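Local coordinates for ABC transporter, substrate binding protein (Polyamine) (Agrobacterium tumefaciens, PDB 4EUO) that probably serves as the periplasmic solute-binding component of an ABC transporter, capturing gamma-aminobutyric acid (GABA) selectively for uptake, at residues 50-61 with 225-236; 2-13 with 30-40. All coordinates share one frame; numbering follows the deposited sequence.

Interaction 1: 50-61 with 225-236; sequences NGVTWDVVDVEG and ADSLVVPKGTKN. With ABU (gamma-amino-butanoic acid), chain E.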
# COMPACT_ATOMS: atom_id res chain seq x y z
N ASN A 50 -14.48 20.04 -10.88
CA ASN A 50 -15.68 19.99 -10.07
C ASN A 50 -16.57 18.85 -10.56
O ASN A 50 -17.80 18.96 -10.64
CB ASN A 50 -16.42 21.34 -10.06
CG ASN A 50 -17.58 21.38 -9.11
OD1 ASN A 50 -18.54 22.13 -9.31
ND2 ASN A 50 -17.54 20.58 -8.06
N GLY A 51 -15.93 17.72 -10.85
CA GLY A 51 -16.59 16.54 -11.36
C GLY A 51 -16.19 15.31 -10.58
O GLY A 51 -15.88 14.27 -11.17
N VAL A 52 -16.20 15.42 -9.25
CA VAL A 52 -15.76 14.29 -8.42
C VAL A 52 -16.70 13.13 -8.60
O VAL A 52 -17.91 13.27 -8.41
CB VAL A 52 -15.61 14.70 -6.96
CG1 VAL A 52 -15.35 13.48 -6.09
CG2 VAL A 52 -14.49 15.71 -6.82
N THR A 53 -16.14 11.99 -8.98
CA THR A 53 -16.93 10.78 -9.14
C THR A 53 -16.47 9.67 -8.20
O THR A 53 -17.06 8.60 -8.20
CB THR A 53 -16.95 10.33 -10.58
OG1 THR A 53 -15.64 9.98 -10.98
CG2 THR A 53 -17.54 11.39 -11.51
N TRP A 54 -15.38 9.89 -7.46
CA TRP A 54 -14.89 8.94 -6.45
C TRP A 54 -15.21 9.58 -5.12
O TRP A 54 -14.70 10.64 -4.83
CB TRP A 54 -13.38 8.76 -6.59
CG TRP A 54 -12.90 8.08 -7.84
CD1 TRP A 54 -13.65 7.43 -8.78
CD2 TRP A 54 -11.54 7.99 -8.28
NE1 TRP A 54 -12.83 6.91 -9.76
CE2 TRP A 54 -11.53 7.27 -9.49
CE3 TRP A 54 -10.31 8.48 -7.78
CZ2 TRP A 54 -10.35 7.00 -10.20
CZ3 TRP A 54 -9.14 8.20 -8.47
CH2 TRP A 54 -9.17 7.47 -9.67
N ASP A 55 -16.06 8.96 -4.30
CA ASP A 55 -16.46 9.54 -3.01
C ASP A 55 -15.50 9.20 -1.86
O ASP A 55 -15.26 10.03 -1.00
CB ASP A 55 -17.90 9.11 -2.70
CG ASP A 55 -18.83 9.57 -3.79
OD1 ASP A 55 -18.82 10.77 -4.10
OD2 ASP A 55 -19.49 8.71 -4.40
N VAL A 56 -15.00 7.97 -1.89
CA VAL A 56 -14.01 7.53 -0.91
C VAL A 56 -12.91 6.89 -1.74
O VAL A 56 -13.19 6.07 -2.63
CB VAL A 56 -14.58 6.56 0.13
CG1 VAL A 56 -13.45 6.00 1.02
CG2 VAL A 56 -15.64 7.26 1.00
N VAL A 57 -11.67 7.28 -1.47
CA VAL A 57 -10.53 6.71 -2.18
C VAL A 57 -9.54 6.11 -1.18
O VAL A 57 -9.19 6.74 -0.18
CB VAL A 57 -9.82 7.78 -3.04
CG1 VAL A 57 -8.75 7.16 -3.95
CG2 VAL A 57 -10.81 8.57 -3.93
N ASP A 58 -9.07 4.92 -1.51
CA ASP A 58 -7.99 4.31 -0.76
C ASP A 58 -6.68 4.78 -1.44
O ASP A 58 -6.45 4.53 -2.62
CB ASP A 58 -8.14 2.79 -0.82
CG ASP A 58 -7.08 2.04 -0.07
OD1 ASP A 58 -5.88 2.30 -0.34
OD2 ASP A 58 -7.43 1.22 0.78
N VAL A 59 -5.86 5.50 -0.65
CA VAL A 59 -4.62 6.09 -1.16
C VAL A 59 -3.45 5.67 -0.30
O VAL A 59 -3.62 5.18 0.81
CB VAL A 59 -4.72 7.65 -1.19
CG1 VAL A 59 -5.83 8.12 -2.12
CG2 VAL A 59 -4.89 8.22 0.21
N GLU A 60 -2.22 5.97 -0.77
CA GLU A 60 -1.05 5.76 0.06
C GLU A 60 -0.99 6.82 1.15
O GLU A 60 -1.33 7.99 0.89
CB GLU A 60 0.21 5.77 -0.81
CG GLU A 60 0.29 4.48 -1.64
CD GLU A 60 1.01 4.61 -2.97
OE1 GLU A 60 0.93 5.66 -3.63
OE2 GLU A 60 1.59 3.59 -3.40
N GLY A 61 -0.51 6.44 2.34
CA GLY A 61 -0.53 7.38 3.46
C GLY A 61 0.31 8.63 3.28
O GLY A 61 -0.03 9.69 3.83
N ALA A 225 1.27 2.33 5.33
CA ALA A 225 -0.16 2.15 5.46
C ALA A 225 -0.86 2.92 4.38
O ALA A 225 -0.37 3.96 3.93
CB ALA A 225 -0.67 2.61 6.84
N ASP A 226 -2.03 2.42 3.99
CA ASP A 226 -2.92 3.18 3.13
C ASP A 226 -3.90 3.94 4.01
O ASP A 226 -4.09 3.60 5.20
CB ASP A 226 -3.68 2.29 2.15
CG ASP A 226 -2.90 1.96 0.88
OD1 ASP A 226 -1.67 2.18 0.84
OD2 ASP A 226 -3.54 1.50 -0.11
N SER A 227 -4.59 4.90 3.40
CA SER A 227 -5.54 5.75 4.07
C SER A 227 -6.81 5.83 3.26
O SER A 227 -6.80 5.60 2.05
CB SER A 227 -4.99 7.16 4.15
OG SER A 227 -3.72 7.16 4.80
N LEU A 228 -7.90 6.22 3.94
CA LEU A 228 -9.16 6.55 3.25
C LEU A 228 -9.32 8.05 3.30
O LEU A 228 -9.12 8.69 4.34
CB LEU A 228 -10.37 5.89 3.90
CG LEU A 228 -10.33 4.38 3.92
CD1 LEU A 228 -11.57 3.82 4.58
CD2 LEU A 228 -10.16 3.77 2.50
N VAL A 229 -9.62 8.64 2.11
CA VAL A 229 -9.82 10.07 1.93
C VAL A 229 -11.06 10.32 1.10
O VAL A 229 -11.58 9.41 0.45
CB VAL A 229 -8.59 10.73 1.30
CG1 VAL A 229 -7.36 10.53 2.17
CG2 VAL A 229 -8.32 10.22 -0.12
N VAL A 230 -11.51 11.58 1.16
CA VAL A 230 -12.71 12.01 0.44
C VAL A 230 -12.33 13.17 -0.46
O VAL A 230 -11.99 14.23 0.03
CB VAL A 230 -13.79 12.44 1.45
CG1 VAL A 230 -15.03 12.95 0.71
CG2 VAL A 230 -14.16 11.29 2.37
N PRO A 231 -12.35 12.98 -1.79
CA PRO A 231 -11.96 14.10 -2.66
C PRO A 231 -12.83 15.34 -2.49
O PRO A 231 -14.05 15.22 -2.36
CB PRO A 231 -12.07 13.51 -4.07
CG PRO A 231 -11.87 12.04 -3.86
CD PRO A 231 -12.60 11.75 -2.55
N LYS A 232 -12.20 16.51 -2.53
CA LYS A 232 -12.89 17.79 -2.39
C LYS A 232 -13.88 17.99 -3.53
O LYS A 232 -13.49 18.02 -4.71
CB LYS A 232 -11.85 18.91 -2.40
CG LYS A 232 -12.49 20.28 -2.07
CD LYS A 232 -11.52 21.26 -1.44
CE LYS A 232 -12.23 22.43 -0.79
NZ LYS A 232 -12.77 22.08 0.55
N GLY A 233 -15.15 18.14 -3.16
CA GLY A 233 -16.21 18.32 -4.15
C GLY A 233 -17.10 17.11 -4.37
O GLY A 233 -17.96 17.14 -5.25
N THR A 234 -16.90 16.02 -3.60
CA THR A 234 -17.79 14.87 -3.68
C THR A 234 -19.24 15.36 -3.54
O THR A 234 -19.50 16.27 -2.73
CB THR A 234 -17.50 13.86 -2.54
OG1 THR A 234 -18.55 12.87 -2.49
CG2 THR A 234 -17.37 14.54 -1.17
N LYS A 235 -20.16 14.71 -4.25
CA LYS A 235 -21.57 15.10 -4.12
C LYS A 235 -22.23 14.25 -3.05
O LYS A 235 -23.42 14.44 -2.74
CB LYS A 235 -22.31 14.98 -5.47
CG LYS A 235 -22.39 13.59 -6.09
CD LYS A 235 -23.36 13.51 -7.28
CE LYS A 235 -24.82 13.32 -6.89
NZ LYS A 235 -25.04 12.17 -5.95
N ASN A 236 -21.47 13.29 -2.47
CA ASN A 236 -21.96 12.35 -1.46
C ASN A 236 -21.12 12.48 -0.16
O ASN A 236 -20.72 11.45 0.41
CB ASN A 236 -21.92 10.91 -2.02
CG ASN A 236 -22.68 10.71 -3.33
OD1 ASN A 236 -22.17 10.19 -4.35
ND2 ASN A 236 -23.94 11.10 -3.31
N ABU E . -0.86 0.96 -1.50
CD ABU E . -0.96 -0.47 -1.16
CB ABU E . -1.92 -1.19 -2.08
CG ABU E . -2.01 -2.62 -1.67
C ABU E . -2.83 -3.51 -2.58
O ABU E . -2.64 -4.83 -2.49
OXT ABU E . -3.60 -3.05 -3.54
O HOH W 1 -19.18 12.62 -5.95

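Interaction 2: 2-13 with 30-40; sequences DLVFSSWGGTTQ and INVLQDGPTDY. With ABU (gamma-amino-butanoic acid), chain E.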
# COMPACT_ATOMS: atom_id res chain seq x y z
N ASP A 2 -25.81 6.56 -5.37
CA ASP A 2 -24.84 5.53 -5.02
C ASP A 2 -23.52 6.16 -4.60
O ASP A 2 -23.16 7.22 -5.12
CB ASP A 2 -24.58 4.63 -6.21
CG ASP A 2 -25.83 3.95 -6.74
OD1 ASP A 2 -26.68 3.56 -5.92
OD2 ASP A 2 -25.94 3.78 -7.97
N LEU A 3 -22.78 5.47 -3.73
CA LEU A 3 -21.46 5.95 -3.32
C LEU A 3 -20.42 5.20 -4.14
O LEU A 3 -20.57 4.00 -4.34
CB LEU A 3 -21.27 5.66 -1.82
CG LEU A 3 -19.97 6.15 -1.23
CD1 LEU A 3 -20.19 7.36 -0.42
CD2 LEU A 3 -19.31 5.06 -0.41
N VAL A 4 -19.36 5.90 -4.59
CA VAL A 4 -18.31 5.26 -5.37
C VAL A 4 -17.02 5.18 -4.54
O VAL A 4 -16.54 6.19 -4.02
CB VAL A 4 -18.05 6.00 -6.69
CG1 VAL A 4 -16.89 5.36 -7.45
CG2 VAL A 4 -19.30 6.04 -7.58
N PHE A 5 -16.49 3.96 -4.43
CA PHE A 5 -15.24 3.66 -3.73
C PHE A 5 -14.17 3.30 -4.71
O PHE A 5 -14.37 2.41 -5.52
CB PHE A 5 -15.48 2.53 -2.72
CG PHE A 5 -14.23 2.05 -2.01
CD1 PHE A 5 -13.56 2.87 -1.12
CD2 PHE A 5 -13.72 0.79 -2.27
CE1 PHE A 5 -12.40 2.43 -0.47
CE2 PHE A 5 -12.55 0.36 -1.61
CZ PHE A 5 -11.92 1.17 -0.71
N SER A 6 -13.04 4.04 -4.67
CA SER A 6 -11.90 3.77 -5.54
C SER A 6 -10.78 3.15 -4.75
O SER A 6 -10.41 3.64 -3.68
CB SER A 6 -11.39 5.06 -6.17
OG SER A 6 -10.21 4.83 -6.93
N SER A 7 -10.19 2.09 -5.29
CA SER A 7 -9.05 1.43 -4.65
C SER A 7 -8.11 0.87 -5.72
O SER A 7 -8.14 1.33 -6.87
CB SER A 7 -9.52 0.42 -3.59
OG SER A 7 -8.41 -0.04 -2.84
N TRP A 8 -7.27 -0.09 -5.35
CA TRP A 8 -6.15 -0.50 -6.15
C TRP A 8 -6.42 -1.66 -7.07
O TRP A 8 -5.49 -2.20 -7.66
CB TRP A 8 -4.97 -0.79 -5.18
CG TRP A 8 -4.60 0.46 -4.43
CD1 TRP A 8 -5.16 0.92 -3.26
CD2 TRP A 8 -3.67 1.46 -4.85
NE1 TRP A 8 -4.64 2.15 -2.95
CE2 TRP A 8 -3.74 2.52 -3.91
CE3 TRP A 8 -2.82 1.60 -5.97
CZ2 TRP A 8 -2.94 3.67 -4.01
CZ3 TRP A 8 -2.06 2.75 -6.08
CH2 TRP A 8 -2.10 3.75 -5.09
N GLY A 9 -7.69 -2.02 -7.20
CA GLY A 9 -8.11 -3.06 -8.13
C GLY A 9 -7.78 -4.45 -7.67
O GLY A 9 -7.18 -4.68 -6.60
N GLY A 10 -8.18 -5.39 -8.50
CA GLY A 10 -7.83 -6.80 -8.34
C GLY A 10 -8.24 -7.39 -7.03
O GLY A 10 -9.27 -7.05 -6.47
N THR A 11 -7.38 -8.27 -6.54
CA THR A 11 -7.67 -9.06 -5.35
C THR A 11 -7.88 -8.23 -4.13
O THR A 11 -8.73 -8.54 -3.29
CB THR A 11 -6.67 -10.18 -5.17
OG1 THR A 11 -5.35 -9.65 -5.27
CG2 THR A 11 -6.85 -11.27 -6.22
N THR A 12 -7.11 -7.13 -3.99
CA THR A 12 -7.28 -6.29 -2.80
C THR A 12 -8.63 -5.58 -2.80
O THR A 12 -9.35 -5.56 -1.81
CB THR A 12 -6.14 -5.29 -2.70
OG1 THR A 12 -4.96 -6.11 -2.56
CG2 THR A 12 -6.29 -4.34 -1.50
N GLN A 13 -8.98 -4.97 -3.94
CA GLN A 13 -10.26 -4.25 -3.98
C GLN A 13 -11.44 -5.22 -3.90
O GLN A 13 -12.44 -4.90 -3.23
CB GLN A 13 -10.32 -3.34 -5.21
CG GLN A 13 -11.55 -2.42 -5.21
CD GLN A 13 -11.42 -1.31 -6.20
OE1 GLN A 13 -10.35 -1.03 -6.73
NE2 GLN A 13 -12.52 -0.59 -6.36
N ILE A 30 -27.49 2.66 1.27
CA ILE A 30 -26.74 3.24 0.15
C ILE A 30 -25.91 2.15 -0.53
O ILE A 30 -25.17 1.43 0.15
CB ILE A 30 -25.87 4.45 0.61
CG1 ILE A 30 -26.76 5.56 1.22
CG2 ILE A 30 -25.00 5.01 -0.55
CD1 ILE A 30 -26.06 6.52 2.22
N ASN A 31 -26.04 2.01 -1.86
CA ASN A 31 -25.33 1.05 -2.68
C ASN A 31 -23.91 1.57 -2.96
O ASN A 31 -23.73 2.76 -3.26
CB ASN A 31 -26.09 0.80 -3.99
CG ASN A 31 -25.44 -0.08 -5.03
OD1 ASN A 31 -25.49 0.21 -6.23
ND2 ASN A 31 -24.88 -1.22 -4.63
N VAL A 32 -22.91 0.69 -2.83
CA VAL A 32 -21.51 1.02 -3.08
C VAL A 32 -21.12 0.51 -4.44
O VAL A 32 -21.29 -0.68 -4.74
CB VAL A 32 -20.56 0.44 -2.00
CG1 VAL A 32 -19.09 0.76 -2.33
CG2 VAL A 32 -20.92 0.97 -0.62
N LEU A 33 -20.53 1.39 -5.26
CA LEU A 33 -20.02 1.02 -6.57
C LEU A 33 -18.49 1.06 -6.53
O LEU A 33 -17.92 1.89 -5.82
CB LEU A 33 -20.54 1.99 -7.64
CG LEU A 33 -22.07 2.07 -7.78
CD1 LEU A 33 -22.44 3.09 -8.83
CD2 LEU A 33 -22.68 0.71 -8.12
N GLN A 34 -17.84 0.19 -7.30
CA GLN A 34 -16.38 0.13 -7.31
C GLN A 34 -15.81 0.88 -8.49
O GLN A 34 -16.30 0.73 -9.61
CB GLN A 34 -15.88 -1.34 -7.39
CG GLN A 34 -16.43 -2.26 -6.30
CD GLN A 34 -15.96 -1.82 -4.93
OE1 GLN A 34 -14.80 -1.36 -4.76
NE2 GLN A 34 -16.84 -1.83 -3.96
N ASP A 35 -14.73 1.62 -8.27
CA ASP A 35 -14.01 2.23 -9.35
C ASP A 35 -12.51 2.25 -9.04
O ASP A 35 -12.05 1.79 -7.99
CB ASP A 35 -14.56 3.64 -9.71
CG ASP A 35 -14.21 4.14 -11.13
OD1 ASP A 35 -13.64 3.36 -11.92
OD2 ASP A 35 -14.47 5.32 -11.41
N GLY A 36 -11.74 2.77 -9.97
CA GLY A 36 -10.30 2.85 -9.87
C GLY A 36 -9.64 2.36 -11.14
O GLY A 36 -10.29 2.28 -12.20
N PRO A 37 -8.36 2.02 -11.08
CA PRO A 37 -7.52 2.05 -9.86
C PRO A 37 -7.19 3.46 -9.38
O PRO A 37 -7.12 4.42 -10.15
CB PRO A 37 -6.27 1.29 -10.30
CG PRO A 37 -6.16 1.65 -11.78
CD PRO A 37 -7.59 1.59 -12.26
N THR A 38 -6.90 3.58 -8.08
CA THR A 38 -6.51 4.86 -7.53
C THR A 38 -5.42 5.45 -8.38
O THR A 38 -4.41 4.80 -8.67
CB THR A 38 -6.04 4.70 -6.10
OG1 THR A 38 -7.20 4.28 -5.38
CG2 THR A 38 -5.48 6.01 -5.50
N ASP A 39 -5.58 6.71 -8.75
CA ASP A 39 -4.65 7.42 -9.60
C ASP A 39 -4.70 8.86 -9.15
O ASP A 39 -5.77 9.48 -9.21
CB ASP A 39 -5.08 7.24 -11.05
CG ASP A 39 -4.19 7.91 -12.07
OD1 ASP A 39 -3.68 7.19 -12.97
OD2 ASP A 39 -3.98 9.13 -11.96
N TYR A 40 -3.57 9.40 -8.67
CA TYR A 40 -3.58 10.73 -8.11
C TYR A 40 -3.79 11.81 -9.15
O TYR A 40 -4.40 12.84 -8.82
CB TYR A 40 -2.31 10.96 -7.29
CG TYR A 40 -2.07 9.88 -6.26
CD1 TYR A 40 -3.09 9.43 -5.42
CD2 TYR A 40 -0.80 9.34 -6.07
CE1 TYR A 40 -2.87 8.43 -4.47
CE2 TYR A 40 -0.57 8.34 -5.14
CZ TYR A 40 -1.60 7.90 -4.34
OH TYR A 40 -1.43 6.90 -3.42
N ABU E . -0.86 0.96 -1.50
CD ABU E . -0.96 -0.47 -1.16
CB ABU E . -1.92 -1.19 -2.08
CG ABU E . -2.01 -2.62 -1.67
C ABU E . -2.83 -3.51 -2.58
O ABU E . -2.64 -4.83 -2.49
OXT ABU E . -3.60 -3.05 -3.54
O HOH W 2 -27.56 4.07 -3.34
O HOH W 3 -13.68 -2.41 -2.65

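Interaction 1: 50-61 with 225-236
Val57 and Val59 pair with Val229 and Ser227 through four backbone hydrogen bonds running alternately between the two strands, among them Ser227 N to Val59 O at 2.8 Å. Beta-branched residues suit this tight face: CG1 of Val59 meets CG2 of Val229 at 3.8 Å, the side chains crossing near a right angle, and Val57 CG2 lies 3.6 Å from Pro231 CG. Where the ladder ends, Gly61 has no side chain to obstruct the approach of its N to Ala225 O. Residues 225-229, the end of the long strand 215-229, run antiparallel to neighbours 56-60 and 96-107, as in type II periplasmic binding proteins. At the ligand end Asp58 OD1 and Asp226 OD2 are only 2.5 Å apart, a distance suggesting that one acid holds a proton. Ser98 and Gln16 hold Asp58 OD2, Trp8 NE1 its OD1, and Asp226 OD1 takes the ligand ammonium N at 2.8 Å. Beyond Val230 the backbone leaves the ladder for turns, yet packing stays close: Val52, its CG1 anti to the backbone N (chi1 172°), rests that methyl on Pro231 CB and brings CG2 to 3.3 Å from Lys232 O. Buried Thr234 OG1 donates to the anti side of Asp55 OD1 at 2.7 Å and accepts from Asn236 N in an ST turn. The contact is loose only toward solvent, at Asn50, Lys232 and Lys235, beside Gly233 with the positive phi of a type II turn.

Interaction 2: 2-13 with 30-40
Trp8 lies with one face of its indole against Thr38 and the opposite face against the bound GABA. Thr38 CB stands 3.9 Å from the centroid of the six-membered ring, 15° off its normal, a CH-pi contact that suits a small branched residue. Tyr40 approaches the rim at about a right angle, its OH in the indole plane, 3.6 Å from Trp8 CZ2; that hydroxyl is hydrogen-bonded to Glu60. Gln13 and Gln34 run antiparallel alongside one another, their amide planes 71° apart. An extended Gln13 chain, CG anti to the backbone N (chi1 -172°), carries NE2 to two acceptors in its own amide plane, Gln34 OE1 at 2.9 Å and Asp35 O at 2.9 Å. Asp35 O also receives Ser7 N from the other face of its carbonyl. Gly9 N donates to Gln13 OE1 at 2.9 Å, so one amide holds the loop and, through NE2, the end of strand 32-35. Strands 3-6 and 32-35 run parallel as the two strands of a beta-alpha-beta unit, with Val4 CG1 against Asp35 CB at 3.7 Å on one face and Phe5 CB beside Val32 CG1 on the other. With both N-H groups and the oxygen of Gln13 engaged, its amide has a fixed rotation. The loop carrying Trp8 and the first turn of the helix carrying Thr12, whose OG1 donates to ABU O at 2.7 Å, are thereby tied to the sheet.

In the fold
Strand 3-6 lies between 32-35 and 56-60, and 56-60 in turn pairs with strand 215-229, so interactions 2 and 1 are successive steps across one sheet. Interaction 1 is antiparallel and mostly buried, whereas interaction 2 is parallel, local in sequence and more open along its outer strand. They meet directly through Glu60 OE1 with Tyr40 OH and Asp55 OD2 with Val4 N. At their ligand ends the chemistry differs: interaction 1 supplies the Asp226 carboxylate at the ammonium end of GABA, with Glu60 close by, and interaction 2 an aromatic face and a hydroxyl for its carboxylate, while Arg203 and Tyr262 also bond the ligand.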